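Local coordinates for protein probable mannosyltransferase KTR4 (Saccharomyces cerevisiae, PDB 5A07) that is probably a mannosyltransferase of the GT-A clan that binds guanosine-5'-diphosphate and a manganese(II) ion, at residues 404-407 with 412-415; 73-78 with 417-422; 109-114 with 148-153. One frame throughout, in Å; residues are numbered along the deposited sequence.

Interaction 1. Residues 404-407 with 412-415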
ATOM      1  N   GLY B 404       5.841 -15.473  11.294  1.00 18.05           N
ATOM      2  CA  GLY B 404       6.367 -14.360  12.003  1.00 19.78           C
ATOM      3  C   GLY B 404       7.699 -13.855  11.541  1.00 19.34           C
ATOM      4  O   GLY B 404       8.200 -12.859  12.039  1.00 18.79           O
ATOM      5  N   LYS B 405       8.304 -14.520  10.558  1.00 16.53           N
ATOM      6  CA  LYS B 405       9.575 -14.025  10.073  1.00 18.80           C
ATOM      7  C   LYS B 405       9.422 -12.953   8.978  1.00 18.43           C
ATOM      8  O   LYS B 405       9.200 -13.256   7.798  1.00 20.69           O
ATOM      9  CB  LYS B 405      10.374 -15.227   9.549  1.00 24.28           C
ATOM     10  CG  LYS B 405      11.828 -14.972   9.226  1.00 27.62           C
ATOM     11  CD  LYS B 405      12.541 -14.613  10.510  1.00 34.97           C
ATOM     12  CE  LYS B 405      14.052 -14.675  10.271  1.00 43.26           C
ATOM     13  NZ  LYS B 405      14.759 -14.186  11.477  1.00 43.67           N
ATOM     14  N   PHE B 406       9.556 -11.710   9.389  1.00 15.48           N
ATOM     15  CA  PHE B 406       9.325 -10.548   8.588  1.00 16.77           C
ATOM     16  C   PHE B 406      10.378 -10.466   7.484  1.00 17.90           C
ATOM     17  O   PHE B 406      10.081 -10.079   6.385  1.00 16.49           O
ATOM     18  CB  PHE B 406       9.420  -9.339   9.517  1.00 17.05           C
ATOM     19  CG  PHE B 406       9.478  -8.016   8.879  1.00 16.65           C
ATOM     20  CD1 PHE B 406       8.345  -7.483   8.194  1.00 17.76           C
ATOM     21  CD2 PHE B 406      10.576  -7.241   8.998  1.00 15.41           C
ATOM     22  CE1 PHE B 406       8.360  -6.231   7.645  1.00 15.60           C
ATOM     23  CE2 PHE B 406      10.595  -5.961   8.436  1.00 17.69           C
ATOM     24  CZ  PHE B 406       9.462  -5.436   7.810  1.00 17.02           C
ATOM     25  N   THR B 407      11.613 -10.806   7.820  1.00 18.38           N
ATOM     26  CA  THR B 407      12.715 -10.749   6.873  1.00 20.89           C
ATOM     27  C   THR B 407      13.877 -11.633   7.354  1.00 23.97           C
ATOM     28  O   THR B 407      14.060 -11.812   8.552  1.00 20.22           O
ATOM     29  CB  THR B 407      13.211  -9.304   6.695  1.00 23.54           C
ATOM     30  OG1 THR B 407      14.211  -9.286   5.680  1.00 27.98           O
ATOM     31  CG2 THR B 407      13.810  -8.729   7.950  1.00 23.47           C
ATOM     32  N   LEU B 412      17.328  -5.289   8.679  1.00 25.48           N
ATOM     33  CA  LEU B 412      16.144  -4.602   8.153  1.00 23.55           C
ATOM     34  C   LEU B 412      14.971  -4.660   9.148  1.00 24.59           C
ATOM     35  O   LEU B 412      13.885  -4.136   8.813  1.00 21.15           O
ATOM     36  CB  LEU B 412      15.700  -5.235   6.810  1.00 23.43           C
ATOM     37  CG  LEU B 412      16.750  -5.252   5.692  1.00 24.59           C
ATOM     38  CD1 LEU B 412      16.137  -5.943   4.480  1.00 25.28           C
ATOM     39  CD2 LEU B 412      17.250  -3.829   5.382  1.00 26.00           C
ATOM     40  N   ASP B 413      15.132  -5.277  10.327  1.00 23.30           N
ATOM     41  CA  ASP B 413      13.999  -5.317  11.309  1.00 25.64           C
ATOM     42  C   ASP B 413      13.524  -3.942  11.666  1.00 23.55           C
ATOM     43  O   ASP B 413      12.302  -3.732  11.877  1.00 22.11           O
ATOM     44  CB  ASP B 413      14.330  -6.071  12.594  1.00 29.66           C
ATOM     45  CG  ASP B 413      14.364  -7.590  12.385  1.00 36.25           C
ATOM     46  OD1 ASP B 413      13.600  -8.092  11.530  1.00 34.60           O
ATOM     47  OD2 ASP B 413      15.103  -8.249  13.144  1.00 33.08           O
ATOM     48  N   ASN B 414      14.424  -2.971  11.690  1.00 20.30           N
ATOM     49  CA  ASN B 414      13.981  -1.605  11.980  1.00 22.30           C
ATOM     50  C   ASN B 414      13.236  -0.860  10.865  1.00 21.35           C
ATOM     51  O   ASN B 414      12.812   0.285  11.067  1.00 20.33           O
ATOM     52  CB  ASN B 414      15.150  -0.743  12.493  1.00 24.78           C
ATOM     53  CG  ASN B 414      16.132  -0.383  11.425  1.00 28.22           C
ATOM     54  OD1 ASN B 414      16.171  -0.928  10.319  1.00 25.36           O
ATOM     55  ND2 ASN B 414      17.005   0.520  11.786  1.00 31.09           N
ATOM     56  N   GLN B 415      13.057  -1.495   9.708  1.00 19.10           N
ATOM     57  CA  GLN B 415      12.189  -0.985   8.678  1.00 19.53           C
ATOM     58  C   GLN B 415      10.685  -1.370   8.854  1.00 16.67           C
ATOM     59  O   GLN B 415       9.869  -0.880   8.159  1.00 17.41           O
ATOM     60  CB  GLN B 415      12.729  -1.440   7.289  1.00 21.28           C
ATOM     61  CG  GLN B 415      14.167  -0.994   7.004  1.00 19.74           C
ATOM     62  CD  GLN B 415      14.360   0.470   7.199  1.00 21.39           C
ATOM     63  OE1 GLN B 415      13.773   1.262   6.526  1.00 24.35           O
ATOM     64  NE2 GLN B 415      15.207   0.845   8.174  1.00 26.29           N
TER
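Phe406 and Thr407 meet Leu412 and Asp413 within the long loop that joins strand 384-386 to helix 418-425, where a 3-10 turn ending at Gln415 folds back over the preceding irregular chain. The contact is small, burying 200 Å² in all, and the two segments share no hydrogen bond, so it rests on van der Waals packing of a ring edge and methyl groups against a carbonyl and a carboxylate oxygen.

Phe406 can be traced outward. Its CB lies beside the hydroxyl of Tyr76, on helix 65-80. With CG anti to the backbone N (chi1 168°), the ring then runs toward the 3-10 turn. On one flank CD2 is 4.0 Å from Asp413 OD1, near the ring plane. CE2, one atom further, is 3.8 Å from Leu412 O, which lies in plane at the ring edge. That same carbonyl accepts the N-H of Gln415 at 2.9 Å between Leu412 O and Gln415 N, the bond that closes the turn. At the far end, CZ has Gln415 C as a more distant, oblique neighbour. The ring also stacks with Tyr384 and touches Leu260 and Leu262, which explains its burial.

Thr407 turns two different groups to the turn. Its CG2 sits 3.6 Å from Asp413 OD1, while OG1 passes Leu412 CD1 and makes its strongest polar bond to Pro383 O. Asp413 starts from a CB directed away from residues 404-407, yet its carboxylate swings back: OD1 lies against the methyl and the ring, and OD2 forms a salt bridge with Lys73. At the end of the turn, Gln415 NE2 donates to Asn414 OD1 at 2.9 Å, approaching from above the carbonyl plane, 62° out of it.

Interaction 2. Residues 73-78 with 417-422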
ATOM      1  N   LYS B  73       9.404  -5.351  18.161  1.00 19.99           N
ATOM      2  CA  LYS B  73       9.496  -6.728  17.644  1.00 23.47           C
ATOM      3  C   LYS B  73       8.722  -7.687  18.472  1.00 22.41           C
ATOM      4  O   LYS B  73       8.162  -8.608  17.975  1.00 20.82           O
ATOM      5  CB  LYS B  73      10.941  -7.218  17.659  1.00 29.08           C
ATOM      6  CG  LYS B  73      11.822  -6.586  16.640  1.00 35.84           C
ATOM      7  CD  LYS B  73      13.078  -7.457  16.424  1.00 49.48           C
ATOM      8  CE  LYS B  73      14.355  -6.802  16.933  1.00 57.78           C
ATOM      9  NZ  LYS B  73      15.560  -7.013  16.056  1.00 66.17           N
ATOM     10  N   GLN B  74       8.720  -7.491  19.785  1.00 19.99           N
ATOM     11  CA  GLN B  74       7.968  -8.370  20.639  1.00 19.16           C
ATOM     12  C   GLN B  74       6.488  -8.213  20.393  1.00 16.90           C
ATOM     13  O   GLN B  74       5.750  -9.217  20.395  1.00 18.34           O
ATOM     14  CB  GLN B  74       8.272  -8.116  22.137  1.00 23.53           C
ATOM     15  CG  GLN B  74       7.389  -8.950  23.040  1.00 28.26           C
ATOM     16  CD  GLN B  74       7.819  -8.873  24.519  1.00 40.13           C
ATOM     17  OE1 GLN B  74       7.100  -9.308  25.409  1.00 53.98           O
ATOM     18  NE2 GLN B  74       8.964  -8.313  24.770  1.00 41.28           N
ATOM     19  N   LEU B  75       6.004  -6.981  20.269  1.00 16.91           N
ATOM     20  CA  LEU B  75       4.577  -6.743  19.974  1.00 17.62           C
ATOM     21  C   LEU B  75       4.161  -7.354  18.613  1.00 17.92           C
ATOM     22  O   LEU B  75       3.167  -8.038  18.488  1.00 18.11           O
ATOM     23  CB  LEU B  75       4.252  -5.263  19.997  1.00 18.70           C
ATOM     24  CG  LEU B  75       2.784  -4.966  19.669  1.00 19.51           C
ATOM     25  CD1 LEU B  75       1.879  -5.570  20.747  1.00 21.90           C
ATOM     26  CD2 LEU B  75       2.525  -3.483  19.583  1.00 21.64           C
ATOM     27  N   TYR B  76       4.997  -7.146  17.615  1.00 16.64           N
ATOM     28  CA  TYR B  76       4.805  -7.788  16.296  1.00 17.30           C
ATOM     29  C   TYR B  76       4.717  -9.282  16.409  1.00 17.76           C
ATOM     30  O   TYR B  76       3.831  -9.892  15.871  1.00 15.85           O
ATOM     31  CB  TYR B  76       5.920  -7.323  15.341  1.00 17.61           C
ATOM     32  CG  TYR B  76       5.841  -7.936  13.980  1.00 17.98           C
ATOM     33  CD1 TYR B  76       5.006  -7.425  13.007  1.00 17.49           C
ATOM     34  CD2 TYR B  76       6.627  -9.029  13.647  1.00 18.39           C
ATOM     35  CE1 TYR B  76       4.948  -7.998  11.712  1.00 16.60           C
ATOM     36  CE2 TYR B  76       6.602  -9.579  12.373  1.00 17.35           C
ATOM     37  CZ  TYR B  76       5.759  -9.066  11.410  1.00 17.09           C
ATOM     38  OH  TYR B  76       5.663  -9.727  10.218  1.00 16.37           O
ATOM     39  N   GLU B  77       5.680  -9.885  17.074  1.00 18.07           N
ATOM     40  CA  GLU B  77       5.702 -11.295  17.267  1.00 20.58           C
ATOM     41  C   GLU B  77       4.473 -11.851  17.977  1.00 20.94           C
ATOM     42  O   GLU B  77       3.958 -12.902  17.603  1.00 18.52           O
ATOM     43  CB  GLU B  77       6.983 -11.682  18.010  1.00 25.54           C
ATOM     44  CG  GLU B  77       7.076 -13.154  18.313  1.00 34.18           C
ATOM     45  CD  GLU B  77       8.365 -13.554  19.102  1.00 44.80           C
ATOM     46  OE1 GLU B  77       9.472 -13.588  18.511  1.00 53.10           O
ATOM     47  OE2 GLU B  77       8.248 -13.921  20.296  1.00 45.07           O
ATOM     48  N   GLU B  78       3.998 -11.134  18.981  1.00 19.49           N
ATOM     49  CA  GLU B  78       2.791 -11.558  19.665  1.00 23.03           C
ATOM     50  C   GLU B  78       1.636 -11.618  18.740  1.00 22.06           C
ATOM     51  O   GLU B  78       0.729 -12.448  18.908  1.00 19.12           O
ATOM     52  CB  GLU B  78       2.474 -10.598  20.823  1.00 25.80           C
ATOM     53  CG  GLU B  78       3.431 -10.847  21.994  1.00 33.45           C
ATOM     54  CD  GLU B  78       3.466  -9.732  23.078  1.00 37.24           C
ATOM     55  OE1 GLU B  78       2.896  -8.637  22.907  1.00 32.81           O
ATOM     56  OE2 GLU B  78       4.176  -9.943  24.094  1.00 43.58           O
ATOM     57  N   CYS B 417       7.183  -1.028  10.445  1.00 18.09           N
ATOM     58  CA  CYS B 417       6.356  -0.074  11.175  1.00 17.76           C
ATOM     59  C   CYS B 417       5.094  -0.692  11.719  1.00 18.03           C
ATOM     60  O   CYS B 417       4.256  -0.011  12.285  1.00 19.25           O
ATOM     61  CB  CYS B 417       6.080   1.143  10.304  1.00 19.16           C
ATOM     62  SG  CYS B 417       5.467   2.512  11.333  1.00 21.72           S
ATOM     63  N   GLN B 418       4.930  -2.011  11.590  1.00 16.77           N
ATOM     64  CA  GLN B 418       3.681  -2.638  11.940  1.00 15.80           C
ATOM     65  C   GLN B 418       3.351  -2.485  13.452  1.00 16.68           C
ATOM     66  O   GLN B 418       2.184  -2.326  13.788  1.00 15.53           O
ATOM     67  CB  GLN B 418       3.633  -4.098  11.511  1.00 15.93           C
ATOM     68  CG  GLN B 418       2.302  -4.815  11.786  1.00 15.88           C
ATOM     69  CD  GLN B 418       1.211  -4.306  10.870  1.00 18.21           C
ATOM     70  OE1 GLN B 418       1.412  -4.213   9.648  1.00 21.43           O
ATOM     71  NE2 GLN B 418       0.100  -3.972  11.415  1.00 19.04           N
ATOM     72  N   ALA B 419       4.353  -2.512  14.347  1.00 15.56           N
ATOM     73  CA  ALA B 419       4.108  -2.327  15.776  1.00 16.21           C
ATOM     74  C   ALA B 419       3.462  -0.994  16.060  1.00 16.48           C
ATOM     75  O   ALA B 419       2.581  -0.916  16.906  1.00 17.82           O
ATOM     76  CB  ALA B 419       5.394  -2.465  16.593  1.00 18.03           C
ATOM     77  N   THR B 420       3.872   0.054  15.346  1.00 18.21           N
ATOM     78  CA  THR B 420       3.270   1.374  15.504  1.00 17.89           C
ATOM     79  C   THR B 420       1.787   1.391  15.108  1.00 18.16           C
ATOM     80  O   THR B 420       0.936   1.922  15.834  1.00 17.48           O
ATOM     81  CB  THR B 420       4.068   2.451  14.737  1.00 18.87           C
ATOM     82  OG1 THR B 420       5.369   2.516  15.300  1.00 21.67           O
ATOM     83  CG2 THR B 420       3.382   3.830  14.790  1.00 17.59           C
ATOM     84  N   TRP B 421       1.469   0.737  14.007  1.00 16.67           N
ATOM     85  CA  TRP B 421       0.099   0.614  13.564  1.00 15.13           C
ATOM     86  C   TRP B 421      -0.746  -0.207  14.607  1.00 14.47           C
ATOM     87  O   TRP B 421      -1.875   0.198  14.955  1.00 17.48           O
ATOM     88  CB  TRP B 421       0.055  -0.121  12.162  1.00 13.59           C
ATOM     89  CG  TRP B 421      -1.317  -0.159  11.615  1.00 13.88           C
ATOM     90  CD1 TRP B 421      -2.246  -1.164  11.750  1.00 14.59           C
ATOM     91  CD2 TRP B 421      -1.973   0.904  10.938  1.00 14.28           C
ATOM     92  NE1 TRP B 421      -3.411  -0.783  11.208  1.00 13.96           N
ATOM     93  CE2 TRP B 421      -3.271   0.495  10.705  1.00 13.20           C
ATOM     94  CE3 TRP B 421      -1.575   2.210  10.560  1.00 15.81           C
ATOM     95  CZ2 TRP B 421      -4.194   1.289  10.067  1.00 16.50           C
ATOM     96  CZ3 TRP B 421      -2.507   3.037   9.895  1.00 16.48           C
ATOM     97  CH2 TRP B 421      -3.806   2.578   9.685  1.00 16.82           C
ATOM     98  N   ILE B 422      -0.197  -1.293  15.082  1.00 15.49           N
ATOM     99  CA  ILE B 422      -0.894  -2.109  16.118  1.00 16.72           C
ATOM    100  C   ILE B 422      -1.125  -1.273  17.373  1.00 16.28           C
ATOM    101  O   ILE B 422      -2.245  -1.236  17.910  1.00 14.95           O
ATOM    102  CB  ILE B 422      -0.116  -3.374  16.502  1.00 16.17           C
ATOM    103  CG1 ILE B 422      -0.100  -4.345  15.319  1.00 16.12           C
ATOM    104  CG2 ILE B 422      -0.756  -4.087  17.733  1.00 17.04           C
ATOM    105  CD1 ILE B 422       0.878  -5.461  15.457  1.00 18.51           C
TER
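Ile422 N donates to Gln418 O at 2.9 Å, the helical bond that places these two residues one turn apart on the face of helix 418-425 turned to helix 65-80. Gln418 meets Tyr76 from that face, and Ile422 meets Leu75.

Leu75 carries the largest share of the contact. A chi1 of 179° swings its CG to the side opposite the backbone nitrogen and sends CD2 across to the other helix. There CD2 is 3.8 Å from Ile422 CG2 and 3.7 Å from Ala419 O; the CB of Ala419 is a little further off. The Leu75 and Ile422 side chains run antiparallel, alongside one another, and the contact is carried by CD2 and CG of Leu75 against CG2 and CB of Ile422.

Tyr76 offers one side of its ring. Its CD1 lies 3.9 Å from Gln418 CB, an oblique neighbour, whereas Gln418 CG comes in plane at the ring edge. The Gln418 chain bends at chi2 (71°), turning its end away from helix 65-80; this side chain also touches Phe258, Asn261 and Trp373.

Cys417 occupies the N-cap position of helix 418-425, and its disulfide to Cys315 ties the start of this helix covalently to another part of the chain. The short axes approach to 8.9 Å and cross at 72°, steep helix-helix packing in which an N-terminal helix lies over a C-terminal one that backs on the central sheet.

Interaction 3. Residues 109-114 with 148-153. With GDP (guanosine-5'-diphosphate), chain F.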
ATOM      1  N   SER B 109      -2.730  -5.316 -12.620  1.00 17.22           N
ATOM      2  CA  SER B 109      -1.291  -5.313 -12.698  1.00 17.89           C
ATOM      3  C   SER B 109      -0.831  -4.315 -13.772  1.00 18.79           C
ATOM      4  O   SER B 109      -1.232  -4.423 -14.942  1.00 18.65           O
ATOM      5  CB  SER B 109      -0.698  -6.677 -13.099  1.00 19.36           C
ATOM      6  OG  SER B 109      -1.225  -7.797 -12.402  1.00 23.34           O
ATOM      7  N   LEU B 110       0.078  -3.455 -13.363  1.00 18.63           N
ATOM      8  CA  LEU B 110       0.832  -2.616 -14.250  1.00 18.59           C
ATOM      9  C   LEU B 110       2.100  -3.333 -14.490  1.00 19.63           C
ATOM     10  O   LEU B 110       2.884  -3.520 -13.555  1.00 20.63           O
ATOM     11  CB  LEU B 110       1.134  -1.292 -13.554  1.00 19.63           C
ATOM     12  CG  LEU B 110       2.018  -0.323 -14.302  1.00 18.22           C
ATOM     13  CD1 LEU B 110       1.248   0.300 -15.476  1.00 17.43           C
ATOM     14  CD2 LEU B 110       2.596   0.791 -13.419  1.00 19.47           C
ATOM     15  N   VAL B 111       2.333  -3.754 -15.755  1.00 16.00           N
ATOM     16  CA  VAL B 111       3.496  -4.543 -16.075  1.00 17.67           C
ATOM     17  C   VAL B 111       3.996  -4.268 -17.491  1.00 19.96           C
ATOM     18  O   VAL B 111       3.242  -3.744 -18.308  1.00 19.27           O
ATOM     19  CB  VAL B 111       3.205  -6.061 -16.027  1.00 20.63           C
ATOM     20  CG1 VAL B 111       3.113  -6.531 -14.574  1.00 25.48           C
ATOM     21  CG2 VAL B 111       1.903  -6.419 -16.663  1.00 24.88           C
ATOM     22  N   ARG B 112       5.258  -4.641 -17.709  1.00 19.35           N
ATOM     23  CA  ARG B 112       5.896  -4.528 -18.988  1.00 23.14           C
ATOM     24  C   ARG B 112       5.762  -5.853 -19.718  1.00 23.32           C
ATOM     25  O   ARG B 112       5.496  -6.893 -19.123  1.00 19.69           O
ATOM     26  CB  ARG B 112       7.354  -4.185 -18.806  1.00 26.70           C
ATOM     27  CG  ARG B 112       7.626  -2.786 -18.283  1.00 33.41           C
ATOM     28  CD  ARG B 112       9.042  -2.633 -17.728  1.00 37.26           C
ATOM     29  NE  ARG B 112       8.957  -3.354 -16.445  1.00 50.25           N
ATOM     30  CZ  ARG B 112       9.521  -3.005 -15.296  1.00 50.75           C
ATOM     31  NH1 ARG B 112      10.279  -1.931 -15.232  1.00 50.46           N
ATOM     32  NH2 ARG B 112       9.289  -3.735 -14.201  1.00 49.22           N
ATOM     33  N   ASN B 113       5.908  -5.827 -21.054  1.00 23.19           N
ATOM     34  CA  ASN B 113       5.959  -7.083 -21.823  1.00 20.60           C
ATOM     35  C   ASN B 113       6.984  -8.063 -21.292  1.00 19.53           C
ATOM     36  O   ASN B 113       6.756  -9.303 -21.228  1.00 21.38           O
ATOM     37  CB  ASN B 113       6.155  -6.796 -23.350  1.00 20.68           C
ATOM     38  CG  ASN B 113       4.853  -6.256 -23.984  1.00 21.10           C
ATOM     39  OD1 ASN B 113       3.821  -6.920 -23.997  1.00 20.59           O
ATOM     40  ND2 ASN B 113       4.900  -5.026 -24.451  1.00 24.42           N
ATOM     41  N   SER B 114       8.106  -7.505 -20.870  1.00 18.59           N
ATOM     42  CA  SER B 114       9.204  -8.276 -20.365  1.00 23.70           C
ATOM     43  C   SER B 114       8.900  -8.888 -18.997  1.00 24.68           C
ATOM     44  O   SER B 114       9.684  -9.702 -18.569  1.00 23.71           O
ATOM     45  CB  SER B 114      10.482  -7.418 -20.251  1.00 22.72           C
ATOM     46  OG  SER B 114      10.282  -6.386 -19.367  1.00 24.21           O
ATOM     47  N   ASP B 148       0.809  -9.518 -28.688  1.00 20.14           N
ATOM     48  CA  ASP B 148       0.027 -10.717 -28.748  1.00 22.96           C
ATOM     49  C   ASP B 148       0.624 -11.895 -27.982  1.00 21.16           C
ATOM     50  O   ASP B 148      -0.128 -12.695 -27.456  1.00 21.22           O
ATOM     51  CB  ASP B 148      -0.174 -11.208 -30.195  1.00 26.72           C
ATOM     52  CG  ASP B 148      -1.171 -10.324 -30.969  1.00 34.38           C
ATOM     53  OD1 ASP B 148      -1.803  -9.444 -30.374  1.00 39.13           O
ATOM     54  OD2 ASP B 148      -1.322 -10.518 -32.162  1.00 40.84           O
ATOM     55  N   GLU B 149       1.950 -12.039 -27.985  1.00 20.16           N
ATOM     56  CA  GLU B 149       2.565 -13.125 -27.204  1.00 21.93           C
ATOM     57  C   GLU B 149       2.417 -12.953 -25.667  1.00 20.11           C
ATOM     58  O   GLU B 149       2.178 -13.916 -24.954  1.00 20.58           O
ATOM     59  CB  GLU B 149       4.058 -13.249 -27.541  1.00 24.56           C
ATOM     60  CG  GLU B 149       4.215 -13.850 -28.956  1.00 28.12           C
ATOM     61  CD  GLU B 149       5.636 -14.240 -29.298  1.00 26.77           C
ATOM     62  OE1 GLU B 149       6.551 -13.561 -28.833  1.00 25.51           O
ATOM     63  OE2 GLU B 149       5.781 -15.307 -29.963  1.00 28.46           O
ATOM     64  N   PHE B 150       2.454 -11.724 -25.214  1.00 22.37           N
ATOM     65  CA  PHE B 150       2.051 -11.423 -23.802  1.00 18.90           C
ATOM     66  C   PHE B 150       0.651 -11.877 -23.493  1.00 20.83           C
ATOM     67  O   PHE B 150       0.419 -12.706 -22.581  1.00 20.38           O
ATOM     68  CB  PHE B 150       2.267  -9.963 -23.489  1.00 20.72           C
ATOM     69  CG  PHE B 150       2.085  -9.649 -22.038  1.00 18.95           C
ATOM     70  CD1 PHE B 150       0.839  -9.490 -21.531  1.00 19.62           C
ATOM     71  CD2 PHE B 150       3.171  -9.577 -21.204  1.00 19.34           C
ATOM     72  CE1 PHE B 150       0.632  -9.223 -20.205  1.00 21.39           C
ATOM     73  CE2 PHE B 150       3.000  -9.280 -19.867  1.00 20.19           C
ATOM     74  CZ  PHE B 150       1.749  -9.106 -19.365  1.00 23.04           C
ATOM     75  N   LYS B 151      -0.312 -11.402 -24.267  1.00 19.16           N
ATOM     76  CA  LYS B 151      -1.672 -11.765 -24.059  1.00 18.61           C
ATOM     77  C   LYS B 151      -1.915 -13.232 -24.122  1.00 21.80           C
ATOM     78  O   LYS B 151      -2.643 -13.810 -23.273  1.00 21.18           O
ATOM     79  CB  LYS B 151      -2.560 -11.038 -25.062  1.00 20.18           C
ATOM     80  CG  LYS B 151      -2.408  -9.532 -24.992  1.00 22.23           C
ATOM     81  CD  LYS B 151      -3.409  -8.866 -25.947  1.00 24.49           C
ATOM     82  CE  LYS B 151      -3.004  -7.435 -26.187  1.00 26.67           C
ATOM     83  NZ  LYS B 151      -4.010  -6.854 -27.178  1.00 30.44           N
ATOM     84  N   ASP B 152      -1.349 -13.879 -25.140  1.00 22.54           N
ATOM     85  CA  ASP B 152      -1.533 -15.327 -25.280  1.00 23.49           C
ATOM     86  C   ASP B 152      -0.904 -16.077 -24.080  1.00 22.79           C
ATOM     87  O   ASP B 152      -1.459 -17.124 -23.621  1.00 20.95           O
ATOM     88  CB  ASP B 152      -0.841 -15.831 -26.578  1.00 25.86           C
ATOM     89  CG  ASP B 152      -1.640 -15.442 -27.868  1.00 30.15           C
ATOM     90  OD1 ASP B 152      -2.864 -15.238 -27.762  1.00 32.61           O
ATOM     91  OD2 ASP B 152      -1.011 -15.409 -28.931  1.00 39.70           O
ATOM     92  N   GLY B 153       0.234 -15.583 -23.629  1.00 20.18           N
ATOM     93  CA  GLY B 153       0.927 -16.210 -22.499  1.00 20.64           C
ATOM     94  C   GLY B 153       0.041 -16.162 -21.245  1.00 20.27           C
ATOM     95  O   GLY B 153      -0.150 -17.146 -20.534  1.00 18.36           O
TER
HETATM   96  PB  GDP F 500       9.433  -1.856  -6.759  1.00 27.33           P
HETATM   97  O1B GDP F 500      10.846  -2.300  -6.766  1.00 30.18           O
HETATM   98  O2B GDP F 500       9.117  -0.575  -6.239  1.00 28.25           O
HETATM   99  O3B GDP F 500       8.510  -2.947  -6.368  1.00 25.14           O
HETATM  100  O3A GDP F 500       9.236  -1.513  -8.333  1.00 30.82           O
HETATM  101  PA  GDP F 500       8.739  -2.389  -9.558  1.00 25.03           P
HETATM  102  O1A GDP F 500       9.669  -2.390 -10.692  1.00 24.59           O
HETATM  103  O2A GDP F 500       8.191  -3.717  -9.230  1.00 20.30           O
HETATM  104  O5' GDP F 500       7.537  -1.493 -10.051  1.00 20.94           O
HETATM  105  C5' GDP F 500       6.210  -1.397  -9.517  1.00 23.38           C
HETATM  106  C4' GDP F 500       5.143  -1.926 -10.459  1.00 23.06           C
HETATM  107  O4' GDP F 500       5.139  -1.084 -11.619  1.00 22.81           O
HETATM  108  C3' GDP F 500       5.362  -3.352 -10.936  1.00 20.10           C
HETATM  109  O3' GDP F 500       4.071  -3.955 -11.197  1.00 19.28           O
HETATM  110  C2' GDP F 500       6.170  -3.151 -12.229  1.00 21.51           C
HETATM  111  O2' GDP F 500       5.958  -4.202 -13.161  1.00 18.73           O
HETATM  112  C1' GDP F 500       5.547  -1.898 -12.736  1.00 21.88           C
HETATM  113  N9  GDP F 500       6.466  -1.038 -13.520  1.00 24.90           N
HETATM  114  C8  GDP F 500       7.601  -0.411 -13.118  1.00 25.97           C
HETATM  115  N7  GDP F 500       8.105   0.347 -14.174  1.00 25.71           N
HETATM  116  C5  GDP F 500       7.243   0.188 -15.224  1.00 23.84           C
HETATM  117  C6  GDP F 500       7.188   0.716 -16.601  1.00 23.27           C
HETATM  118  O6  GDP F 500       8.144   1.500 -16.902  1.00 25.31           O
HETATM  119  N1  GDP F 500       6.176   0.316 -17.384  1.00 23.38           N
HETATM  120  C2  GDP F 500       5.210  -0.581 -16.955  1.00 21.74           C
HETATM  121  N2  GDP F 500       4.239  -0.941 -17.787  1.00 21.88           N
HETATM  122  N3  GDP F 500       5.221  -1.101 -15.689  1.00 18.74           N
HETATM  123  C4  GDP F 500       6.157  -0.705 -14.808  1.00 21.22           C
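Phe150 supplies most of the buried surface, driving its ring from helix 148-156 into the chain that leaves strand 105-110. Its chi1 of -171° extends the ring away from its own backbone nitrogen, which lets CE2 and CZ reach Arg112 and Val111, and successive atoms meet successive residues. CB is 3.5 Å from Asn113 OD1; CD2 has Asn113 O in the ring plane at the edge; CE2 is 3.5 Å from Arg112 O, reached obliquely; CZ ends 3.8 Å from Val111 CG2.

Asn113 is second in buried area. Its amide plane stands 80° from the phenylalanine ring, and both ends of the amide have partners by the start of the helix: OD1 accepts from Thr147 N, ND2 donates to Glu145 O. These bonds fix the amide against the base of Phe150.

Val111 divides its branches. CG2 meets CZ obliquely to the ring, the two side chains lying roughly perpendicular, while CG1 faces the ribose, 3.9 Å from O2' of guanosine-5'-diphosphate.

The other side of this chain holds the nucleotide. Leu110 O accepts from both ribose hydroxyls, from O3' at 2.7 Å and O2' at 3.2 Å, and Val111 O takes a weak bond from the guanine N2. Arg112, salt-bridged through NE to Asp115, sets one guanidinium face, offset, over the N7-C8 edge of the guanine, with NH1 3.3 Å from N7. The loop after strand 105-110, in the parallel part of the mixed central sheet, gripping ribose and base, is the nucleotide site expected of a GT-A fold.

In the fold
Interactions 1 and 2 form one continuous patch, their centres 10 Å apart, joined by the salt bridge of Asp413 OD2 to Lys73 NZ at 3.2 Å and by packing of Gly404 O on Tyr76 CE2 at 3.7 Å. Interaction 3 is remote, its centre 33 Å from interaction 1 and 38 Å from interaction 2, across the centre of the chain from the latter. It alone touches guanosine-5'-diphosphate, and the side chain of Arg112 is about 7 Å from the manganese ion. Phe406 nevertheless shares a backbone hydrogen bond with Thr385 of strand 384-386, the neighbour of strand 379-381, which carries the metal-site residue His381; the Leu412 side chain is about 13 Å from the nucleotide.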